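Local atomic coordinates of glucose-1-phosphate thymidylyltransferase (Bacillus anthracis, PDB entry 4ECM), a protein that catalyses the transfer of a thymidylyl group to glucose 1-phosphate, giving dTDP-glucose and pyrophosphate, a step of dTDP-L-rhamnose biosynthesis. Residues Q149-K154 with L227-L232; T71-I76 with V97-R102; Q112-C117 with S200-Y205. One frame throughout, in Å; residues are numbered along the deposited sequence.

Interaction 1. Residues Q149-K154 with L227-L232; sequences QKEGAK and LKRGVL
Ala153 and Leu232 pair as a parallel beta bridge, and Ala153 N donates to Val231 O over 3.1 Å. The same Val231 O receives the CA-H of Gly152. With no side chain, and at phi 106° and psi -137°, Gly152 lets the two backbones come this close. Gln149 fixes the loop that leads into the strand. Its extended side chain lets NE2 donate to two carbonyls, Glu151 O at 2.9 Å and Ala153 O at 3.0 Å, both near the plane of the amide. Its OE1 bonds to Thr233. The contact lies where strands 153-159 and 232-236 begin side by side in the mixed sheet of the nucleotidyltransferase domain. The second strand is entered from helix 219-228, which ends in a Schellman motif at Gly230. Just before the two strands, Glu151 and Arg229 form a salt bridge, OE1 to NH1 at 3.1 Å. NH1 meets OE1 from above the carboxylate plane, and the carboxylate and guanidinium planes are 61° apart. A water accepts from Arg229 NH2 and donates to Glu151 OE1, and Lys201 makes a second salt bridge to OE1. Next to the Glu151-Arg229 pair, Val231 CG1 lies 3.9 Å from Glu151 CG, while Val231 CG2 rests against Gly152 CA. Leu232 CD1 packs 3.7 Å from Ala153 CB.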
loop_
_atom_site.group_PDB
_atom_site.type_symbol
_atom_site.label_atom_id
_atom_site.label_comp_id
_atom_site.label_asym_id
_atom_site.label_seq_id
_atom_site.Cartn_x
_atom_site.Cartn_y
_atom_site.Cartn_z
ATOM N N GLN A 149 42.701 3.008 -10.307
ATOM C CA GLN A 149 43.368 2.639 -9.065
ATOM C C GLN A 149 43.473 1.117 -9.034
ATOM O O GLN A 149 42.468 0.433 -9.174
ATOM C CB GLN A 149 42.571 3.193 -7.881
ATOM C CG GLN A 149 43.158 2.927 -6.515
ATOM C CD GLN A 149 42.309 3.547 -5.422
ATOM O OE1 GLN A 149 41.886 4.690 -5.542
ATOM N NE2 GLN A 149 42.069 2.800 -4.347
ATOM N N LYS A 150 44.690 0.601 -8.859
ATOM C CA LYS A 150 44.952 -0.830 -8.913
ATOM C C LYS A 150 43.969 -1.642 -8.091
ATOM O O LYS A 150 43.416 -2.614 -8.579
ATOM C CB LYS A 150 46.402 -1.169 -8.512
ATOM C CG LYS A 150 46.695 -2.669 -8.620
ATOM C CD LYS A 150 48.183 -2.998 -8.651
ATOM C CE LYS A 150 48.905 -2.575 -7.382
ATOM N NZ LYS A 150 50.320 -3.060 -7.380
ATOM N N GLU A 151 43.777 -1.251 -6.841
ATOM C CA GLU A 151 42.802 -1.898 -5.992
ATOM C C GLU A 151 42.445 -0.995 -4.831
ATOM O O GLU A 151 42.982 0.092 -4.696
ATOM C CB GLU A 151 43.361 -3.202 -5.432
ATOM C CG GLU A 151 44.503 -2.993 -4.434
ATOM C CD GLU A 151 44.886 -4.277 -3.719
ATOM O OE1 GLU A 151 43.981 -4.954 -3.146
ATOM O OE2 GLU A 151 46.099 -4.593 -3.719
ATOM N N GLY A 152 41.532 -1.462 -3.988
ATOM C CA GLY A 152 41.190 -0.751 -2.773
ATOM C C GLY A 152 39.865 -0.034 -2.728
ATOM O O GLY A 152 38.839 -0.558 -3.165
ATOM N N ALA A 153 39.907 1.179 -2.182
ATOM C CA ALA A 153 38.731 1.986 -1.979
ATOM C C ALA A 153 39.075 3.451 -2.087
ATOM O O ALA A 153 40.264 3.835 -2.122
ATOM C CB ALA A 153 38.127 1.694 -0.592
ATOM N N LYS A 154 38.023 4.254 -2.122
ATOM C CA LYS A 154 38.122 5.697 -2.182
ATOM C C LYS A 154 36.944 6.311 -1.429
ATOM O O LYS A 154 35.807 5.844 -1.539
ATOM C CB LYS A 154 38.125 6.181 -3.643
ATOM C CG LYS A 154 38.135 7.710 -3.815
ATOM C CD LYS A 154 38.139 8.148 -5.288
ATOM C CE LYS A 154 39.463 7.827 -6.033
ATOM N NZ LYS A 154 40.681 8.529 -5.526
ATOM N N LEU A 227 42.250 1.310 4.752
ATOM C CA LEU A 227 43.296 2.273 5.098
ATOM C C LEU A 227 44.546 1.565 5.643
ATOM O O LEU A 227 45.642 1.805 5.156
ATOM C CB LEU A 227 42.775 3.307 6.101
ATOM C CG LEU A 227 43.770 4.367 6.583
ATOM C CD1 LEU A 227 44.381 5.129 5.399
ATOM C CD2 LEU A 227 43.076 5.314 7.554
ATOM N N LYS A 228 44.371 0.695 6.634
ATOM C CA LYS A 228 45.490 -0.073 7.196
ATOM C C LYS A 228 46.162 -0.935 6.144
ATOM O O LYS A 228 47.334 -1.247 6.267
ATOM C CB LYS A 228 45.043 -0.981 8.336
ATOM C CG LYS A 228 44.619 -0.250 9.596
ATOM C CD LYS A 228 44.438 -1.243 10.737
ATOM C CE LYS A 228 44.082 -0.543 12.046
ATOM N NZ LYS A 228 44.128 -1.503 13.204
ATOM N N ARG A 229 45.416 -1.348 5.122
ATOM C CA ARG A 229 46.016 -2.138 4.055
ATOM C C ARG A 229 46.774 -1.234 3.070
ATOM O O ARG A 229 47.435 -1.722 2.166
ATOM C CB ARG A 229 44.973 -3.003 3.349
ATOM C CG ARG A 229 44.425 -4.165 4.209
ATOM C CD ARG A 229 43.363 -5.016 3.453
ATOM N NE ARG A 229 43.870 -5.432 2.139
ATOM C CZ ARG A 229 43.302 -5.170 0.956
ATOM N NH1 ARG A 229 43.910 -5.575 -0.158
ATOM N NH2 ARG A 229 42.131 -4.546 0.864
ATOM N N GLY A 230 46.687 0.081 3.255
ATOM C CA GLY A 230 47.414 1.018 2.408
ATOM C C GLY A 230 46.839 1.189 1.005
ATOM O O GLY A 230 47.541 1.662 0.104
ATOM N N VAL A 231 45.566 0.832 0.819
ATOM C CA VAL A 231 44.933 0.946 -0.505
ATOM C C VAL A 231 43.676 1.866 -0.527
ATOM O O VAL A 231 42.865 1.811 -1.464
ATOM C CB VAL A 231 44.632 -0.453 -1.081
ATOM C CG1 VAL A 231 45.984 -1.237 -1.285
ATOM C CG2 VAL A 231 43.673 -1.224 -0.165
ATOM N N LEU A 232 43.542 2.708 0.493
ATOM C CA LEU A 232 42.461 3.690 0.564
ATOM C C LEU A 232 42.959 5.052 0.035
ATOM O O LEU A 232 43.995 5.523 0.481
ATOM C CB LEU A 232 41.993 3.892 2.004
ATOM C CG LEU A 232 40.871 4.944 2.147
ATOM C CD1 LEU A 232 39.617 4.456 1.450
ATOM C CD2 LEU A 232 40.572 5.268 3.618
HETATM O O HOH W 1 41.534 -4.018 -2.050
#

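Interaction 2. Residues T71-I76 with V97-R102; sequences TDIMII and VSFTYR
Five backbone hydrogen bonds join the parallel strands of Thr71-Ile76 and Val97-Arg102. Ser98 N donates to Thr71 O at 2.8 Å, and Ile73 N to Ser98 O at 3.0 Å. Thr100 N and Arg102 N continue the ladder to Ile73 O and Ile75 O, while Ile75 N binds Thr100 O. A water donates to Asp72 OD1 and lies 3.2 Å from Ser98 OG, linking the two side chains. Arg102 NE bonds to Phe99 O of the second subunit, and its NH1 to Leu116 O. On one face, Ile73 runs alongside Phe99, with CB 3.9 Å from CD1. Ile75 touches both rings: CG1 approaches Phe99 CD1 at 3.8 Å and CB approaches Tyr101 CD1 at 3.7 Å. Val97 CG2 covers one face of Phe99 near its rim. On the other face, Met74 CG is anti to the backbone N (chi1 172°). The chain then bends at chi3 (-71°), bringing CE against Thr100 CG2, and SD and CE against Arg102 CG. Ile76 CD1 lies 3.6 Å from Arg102 CB. These strands and helix 82-89 form a beta-alpha-beta unit of the Rossmann-like nucleotidyltransferase core.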
loop_
_atom_site.group_PDB
_atom_site.type_symbol
_atom_site.label_atom_id
_atom_site.label_comp_id
_atom_site.label_asym_id
_atom_site.label_seq_id
_atom_site.Cartn_x
_atom_site.Cartn_y
_atom_site.Cartn_z
ATOM N N THR A 71 24.587 2.035 -14.718
ATOM C CA THR A 71 23.183 1.698 -14.950
ATOM C C THR A 71 22.663 0.438 -14.243
ATOM O O THR A 71 21.453 0.249 -14.183
ATOM C CB THR A 71 22.926 1.573 -16.451
ATOM O OG1 THR A 71 23.796 0.577 -17.007
ATOM C CG2 THR A 71 23.187 2.921 -17.145
ATOM N N ASP A 72 23.560 -0.427 -13.762
ATOM C CA ASP A 72 23.181 -1.626 -13.000
ATOM C C ASP A 72 23.217 -1.197 -11.541
ATOM O O ASP A 72 24.285 -1.071 -10.947
ATOM C CB ASP A 72 24.155 -2.789 -13.239
ATOM C CG ASP A 72 24.117 -3.316 -14.671
ATOM O OD1 ASP A 72 23.031 -3.367 -15.280
ATOM O OD2 ASP A 72 25.184 -3.699 -15.189
ATOM N N ILE A 73 22.042 -0.989 -10.959
ATOM C CA ILE A 73 21.945 -0.441 -9.611
ATOM C C ILE A 73 21.090 -1.288 -8.685
ATOM O O ILE A 73 19.969 -1.684 -9.039
ATOM C CB ILE A 73 21.296 0.955 -9.666
ATOM C CG1 ILE A 73 22.097 1.883 -10.593
ATOM C CG2 ILE A 73 21.178 1.545 -8.251
ATOM C CD1 ILE A 73 21.406 3.170 -10.971
ATOM N N MET A 74 21.617 -1.553 -7.494
ATOM C CA MET A 74 20.870 -2.274 -6.492
ATOM C C MET A 74 20.347 -1.289 -5.446
ATOM O O MET A 74 21.067 -0.395 -4.998
ATOM C CB MET A 74 21.723 -3.369 -5.834
ATOM C CG MET A 74 21.029 -4.028 -4.636
ATOM S SD MET A 74 21.610 -5.700 -4.263
ATOM C CE MET A 74 20.905 -6.562 -5.666
ATOM N N ILE A 75 19.095 -1.474 -5.061
ATOM C CA ILE A 75 18.422 -0.627 -4.082
ATOM C C ILE A 75 18.106 -1.473 -2.856
ATOM O O ILE A 75 17.453 -2.519 -2.969
ATOM C CB ILE A 75 17.101 -0.104 -4.646
ATOM C CG1 ILE A 75 17.314 0.664 -5.972
ATOM C CG2 ILE A 75 16.333 0.740 -3.595
ATOM C CD1 ILE A 75 18.015 1.939 -5.869
ATOM N N ILE A 76 18.561 -1.020 -1.690
ATOM C CA ILE A 76 18.293 -1.695 -0.424
ATOM C C ILE A 76 17.340 -0.853 0.431
ATOM O O ILE A 76 17.554 0.344 0.606
ATOM C CB ILE A 76 19.569 -1.895 0.379
ATOM C CG1 ILE A 76 20.600 -2.708 -0.419
ATOM C CG2 ILE A 76 19.259 -2.568 1.742
ATOM C CD1 ILE A 76 20.163 -4.125 -0.778
ATOM N N VAL A 97 17.973 3.264 -16.549
ATOM C CA VAL A 97 18.807 2.400 -15.705
ATOM C C VAL A 97 18.127 1.051 -15.492
ATOM O O VAL A 97 17.092 0.765 -16.073
ATOM C CB VAL A 97 19.162 3.037 -14.356
ATOM C CG1 VAL A 97 19.979 4.308 -14.569
ATOM C CG2 VAL A 97 17.886 3.302 -13.530
ATOM N N SER A 98 18.717 0.227 -14.644
ATOM C CA SER A 98 18.212 -1.095 -14.407
ATOM C C SER A 98 18.326 -1.386 -12.904
ATOM O O SER A 98 19.430 -1.355 -12.357
ATOM C CB SER A 98 19.046 -2.039 -15.254
ATOM O OG SER A 98 18.544 -3.329 -15.229
ATOM N N PHE A 99 17.188 -1.636 -12.241
ATOM C CA PHE A 99 17.163 -1.843 -10.795
ATOM C C PHE A 99 16.967 -3.282 -10.357
ATOM O O PHE A 99 16.259 -4.056 -10.994
ATOM C CB PHE A 99 16.040 -1.014 -10.126
ATOM C CG PHE A 99 16.231 0.484 -10.222
ATOM C CD1 PHE A 99 17.374 1.084 -9.720
ATOM C CD2 PHE A 99 15.238 1.293 -10.752
ATOM C CE1 PHE A 99 17.551 2.450 -9.797
ATOM C CE2 PHE A 99 15.400 2.670 -10.832
ATOM C CZ PHE A 99 16.552 3.252 -10.349
ATOM N N THR A 100 17.576 -3.610 -9.229
ATOM C CA THR A 100 17.420 -4.909 -8.575
ATOM C C THR A 100 17.213 -4.547 -7.101
ATOM O O THR A 100 17.902 -3.657 -6.585
ATOM C CB THR A 100 18.657 -5.800 -8.795
ATOM O OG1 THR A 100 18.825 -6.033 -10.202
ATOM C CG2 THR A 100 18.519 -7.164 -8.075
ATOM N N TYR A 101 16.273 -5.210 -6.425
ATOM C CA TYR A 101 15.944 -4.874 -5.048
ATOM C C TYR A 101 16.155 -5.983 -4.025
ATOM O O TYR A 101 15.870 -7.157 -4.286
ATOM C CB TYR A 101 14.452 -4.475 -4.962
ATOM C CG TYR A 101 14.034 -3.315 -5.856
ATOM C CD1 TYR A 101 14.026 -2.006 -5.382
ATOM C CD2 TYR A 101 13.593 -3.538 -7.155
ATOM C CE1 TYR A 101 13.616 -0.917 -6.215
ATOM C CE2 TYR A 101 13.186 -2.469 -7.991
ATOM C CZ TYR A 101 13.200 -1.167 -7.507
ATOM O OH TYR A 101 12.796 -0.141 -8.318
ATOM N N ARG A 102 16.606 -5.591 -2.840
ATOM C CA ARG A 102 16.738 -6.518 -1.713
ATOM C C ARG A 102 16.294 -5.857 -0.410
ATOM O O ARG A 102 16.468 -4.667 -0.228
ATOM C CB ARG A 102 18.147 -7.042 -1.566
ATOM C CG ARG A 102 18.645 -7.772 -2.792
ATOM C CD ARG A 102 19.719 -8.745 -2.379
ATOM N NE ARG A 102 19.139 -9.939 -1.771
ATOM C CZ ARG A 102 19.763 -10.726 -0.903
ATOM N NH1 ARG A 102 20.979 -10.414 -0.449
ATOM N NH2 ARG A 102 19.139 -11.804 -0.439
HETATM O O HOH W 2 21.111 -4.534 -13.815
#

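Interaction 3. Residues Q112-C117 with S200-Y205; sequences QALGLC and SKVFSY
Phe203 supplies most of the close contact, setting the CE1-CZ side of its ring against Leu114 and Cys117. CE1 lies 3.3 Å from Leu114 O, which sits at the ring edge near its plane. CZ comes 3.8 Å from Cys117 O. Phe203 CG is anti to its own carbonyl carbon (chi1 -57°), and this carries the ring across to the other segment. Val202 CG1 covers one ring face, 3.9 Å above its centre, so the preceding residue helps to hold the ring in place. No hydrogen bond crosses between the segments. The contact joins helix 110-115, whose Ala113 touches the bound dTDP-glucose, to the start of helix 202-206. Both lean on strand 125-130 of the nucleotidyltransferase sheet, where Met126 is touched by Leu114, Val202 and Phe203. Away from the ring the fit is looser. Leu114 CD2 and Val202 CG2 meet tip to tip at 4.1 Å, and Cys117 CB stays 4.4 Å from Phe203 CE1. The solvent side carries Ser204, whose OG donates to Lys201 O at 2.7 Å; the Lys201 side chain turns to Glu151.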
loop_
_atom_site.group_PDB
_atom_site.type_symbol
_atom_site.label_atom_id
_atom_site.label_comp_id
_atom_site.label_asym_id
_atom_site.label_seq_id
_atom_site.Cartn_x
_atom_site.Cartn_y
_atom_site.Cartn_z
ATOM N N GLN A 112 25.888 -3.574 7.141
ATOM C CA GLN A 112 24.991 -4.726 7.019
ATOM C C GLN A 112 24.194 -4.658 5.688
ATOM O O GLN A 112 24.041 -5.651 4.972
ATOM C CB GLN A 112 23.998 -4.716 8.186
ATOM C CG GLN A 112 23.095 -5.951 8.250
ATOM C CD GLN A 112 22.030 -5.840 9.342
ATOM O OE1 GLN A 112 21.163 -4.961 9.301
ATOM N NE2 GLN A 112 22.063 -6.771 10.294
ATOM N N ALA A 113 23.663 -3.471 5.394
ATOM C CA ALA A 113 22.902 -3.246 4.170
ATOM C C ALA A 113 23.786 -3.530 2.959
ATOM O O ALA A 113 23.391 -4.220 2.025
ATOM C CB ALA A 113 22.360 -1.812 4.134
ATOM N N LEU A 114 25.012 -3.039 2.998
ATOM C CA LEU A 114 25.937 -3.249 1.881
ATOM C C LEU A 114 26.228 -4.729 1.687
ATOM O O LEU A 114 26.382 -5.185 0.555
ATOM C CB LEU A 114 27.236 -2.481 2.109
ATOM C CG LEU A 114 28.334 -2.643 1.067
ATOM C CD1 LEU A 114 27.868 -2.184 -0.289
ATOM C CD2 LEU A 114 29.565 -1.849 1.499
ATOM N N GLY A 115 26.267 -5.475 2.785
ATOM C CA GLY A 115 26.554 -6.923 2.737
ATOM C C GLY A 115 25.579 -7.718 1.887
ATOM O O GLY A 115 25.947 -8.735 1.320
ATOM N N LEU A 116 24.328 -7.253 1.799
ATOM C CA LEU A 116 23.277 -7.922 0.995
ATOM C C LEU A 116 23.545 -7.836 -0.527
ATOM O O LEU A 116 22.918 -8.548 -1.328
ATOM C CB LEU A 116 21.917 -7.266 1.273
ATOM C CG LEU A 116 21.479 -7.175 2.738
ATOM C CD1 LEU A 116 20.259 -6.275 2.883
ATOM C CD2 LEU A 116 21.230 -8.568 3.346
ATOM N N CYS A 117 24.472 -6.966 -0.918
ATOM C CA CYS A 117 24.776 -6.747 -2.329
ATOM C C CYS A 117 25.940 -7.591 -2.844
ATOM O O CYS A 117 26.371 -7.417 -3.971
ATOM C CB CYS A 117 25.119 -5.269 -2.539
ATOM S SG CYS A 117 23.943 -4.114 -1.866
ATOM N N SER A 200 35.577 -5.409 -4.899
ATOM C CA SER A 200 34.783 -6.521 -4.371
ATOM C C SER A 200 35.315 -7.145 -3.074
ATOM O O SER A 200 34.642 -7.988 -2.489
ATOM C CB SER A 200 34.640 -7.608 -5.437
ATOM O OG SER A 200 35.906 -8.162 -5.734
ATOM N N LYS A 201 36.482 -6.724 -2.605
ATOM C CA LYS A 201 37.041 -7.288 -1.385
ATOM C C LYS A 201 36.298 -6.844 -0.136
ATOM O O LYS A 201 36.443 -7.455 0.922
ATOM C CB LYS A 201 38.531 -6.947 -1.255
ATOM C CG LYS A 201 39.395 -7.583 -2.355
ATOM C CD LYS A 201 40.897 -7.438 -2.072
ATOM C CE LYS A 201 41.746 -8.157 -3.148
ATOM N NZ LYS A 201 43.226 -7.906 -2.998
ATOM N N VAL A 202 35.478 -5.800 -0.254
ATOM C CA VAL A 202 34.757 -5.289 0.898
ATOM C C VAL A 202 33.852 -6.355 1.535
ATOM O O VAL A 202 33.699 -6.400 2.767
ATOM C CB VAL A 202 33.944 -4.026 0.543
ATOM C CG1 VAL A 202 32.895 -4.332 -0.527
ATOM C CG2 VAL A 202 33.288 -3.416 1.799
ATOM N N PHE A 203 33.288 -7.235 0.712
ATOM C CA PHE A 203 32.357 -8.253 1.210
ATOM C C PHE A 203 33.002 -9.290 2.114
ATOM O O PHE A 203 32.401 -9.691 3.119
ATOM C CB PHE A 203 31.588 -8.918 0.054
ATOM C CG PHE A 203 30.842 -7.934 -0.789
ATOM C CD1 PHE A 203 29.773 -7.225 -0.258
ATOM C CD2 PHE A 203 31.222 -7.688 -2.091
ATOM C CE1 PHE A 203 29.101 -6.280 -1.019
ATOM C CE2 PHE A 203 30.548 -6.756 -2.857
ATOM C CZ PHE A 203 29.482 -6.049 -2.314
ATOM N N SER A 204 34.210 -9.722 1.768
ATOM C CA SER A 204 34.926 -10.686 2.600
ATOM C C SER A 204 35.227 -10.074 3.977
ATOM O O SER A 204 35.217 -10.772 4.990
ATOM C CB SER A 204 36.214 -11.126 1.919
ATOM O OG SER A 204 37.030 -9.994 1.692
ATOM N N TYR A 205 35.485 -8.771 4.019
ATOM C CA TYR A 205 35.720 -8.120 5.295
ATOM C C TYR A 205 34.418 -7.872 6.063
ATOM O O TYR A 205 34.413 -7.963 7.296
ATOM C CB TYR A 205 36.491 -6.804 5.171
ATOM C CG TYR A 205 36.761 -6.222 6.550
ATOM C CD1 TYR A 205 37.796 -6.721 7.346
ATOM C CD2 TYR A 205 35.951 -5.217 7.081
ATOM C CE1 TYR A 205 38.036 -6.212 8.631
ATOM C CE2 TYR A 205 36.183 -4.699 8.363
ATOM C CZ TYR A 205 37.227 -5.201 9.130
ATOM O OH TYR A 205 37.463 -4.693 10.395
#

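Overall arrangement
From the N terminus, interaction 2 comes first. It closes a short loop through helix 82-89 and is complete before the other contacts open. The chain then enters helix 110-115, which opens interaction 3, and reaches residues 149-154, which open interaction 1. Residues 200-205 close interaction 3 before residues 227-232 close interaction 1, so these two loops cross. Interactions 1 and 2 reach the same mixed sheet with their centres 25 Å apart. Interaction 3 touches both. It meets interaction 1 through a charged pair, and interaction 2 through the packing of Met74 and Ile76 on Cys117.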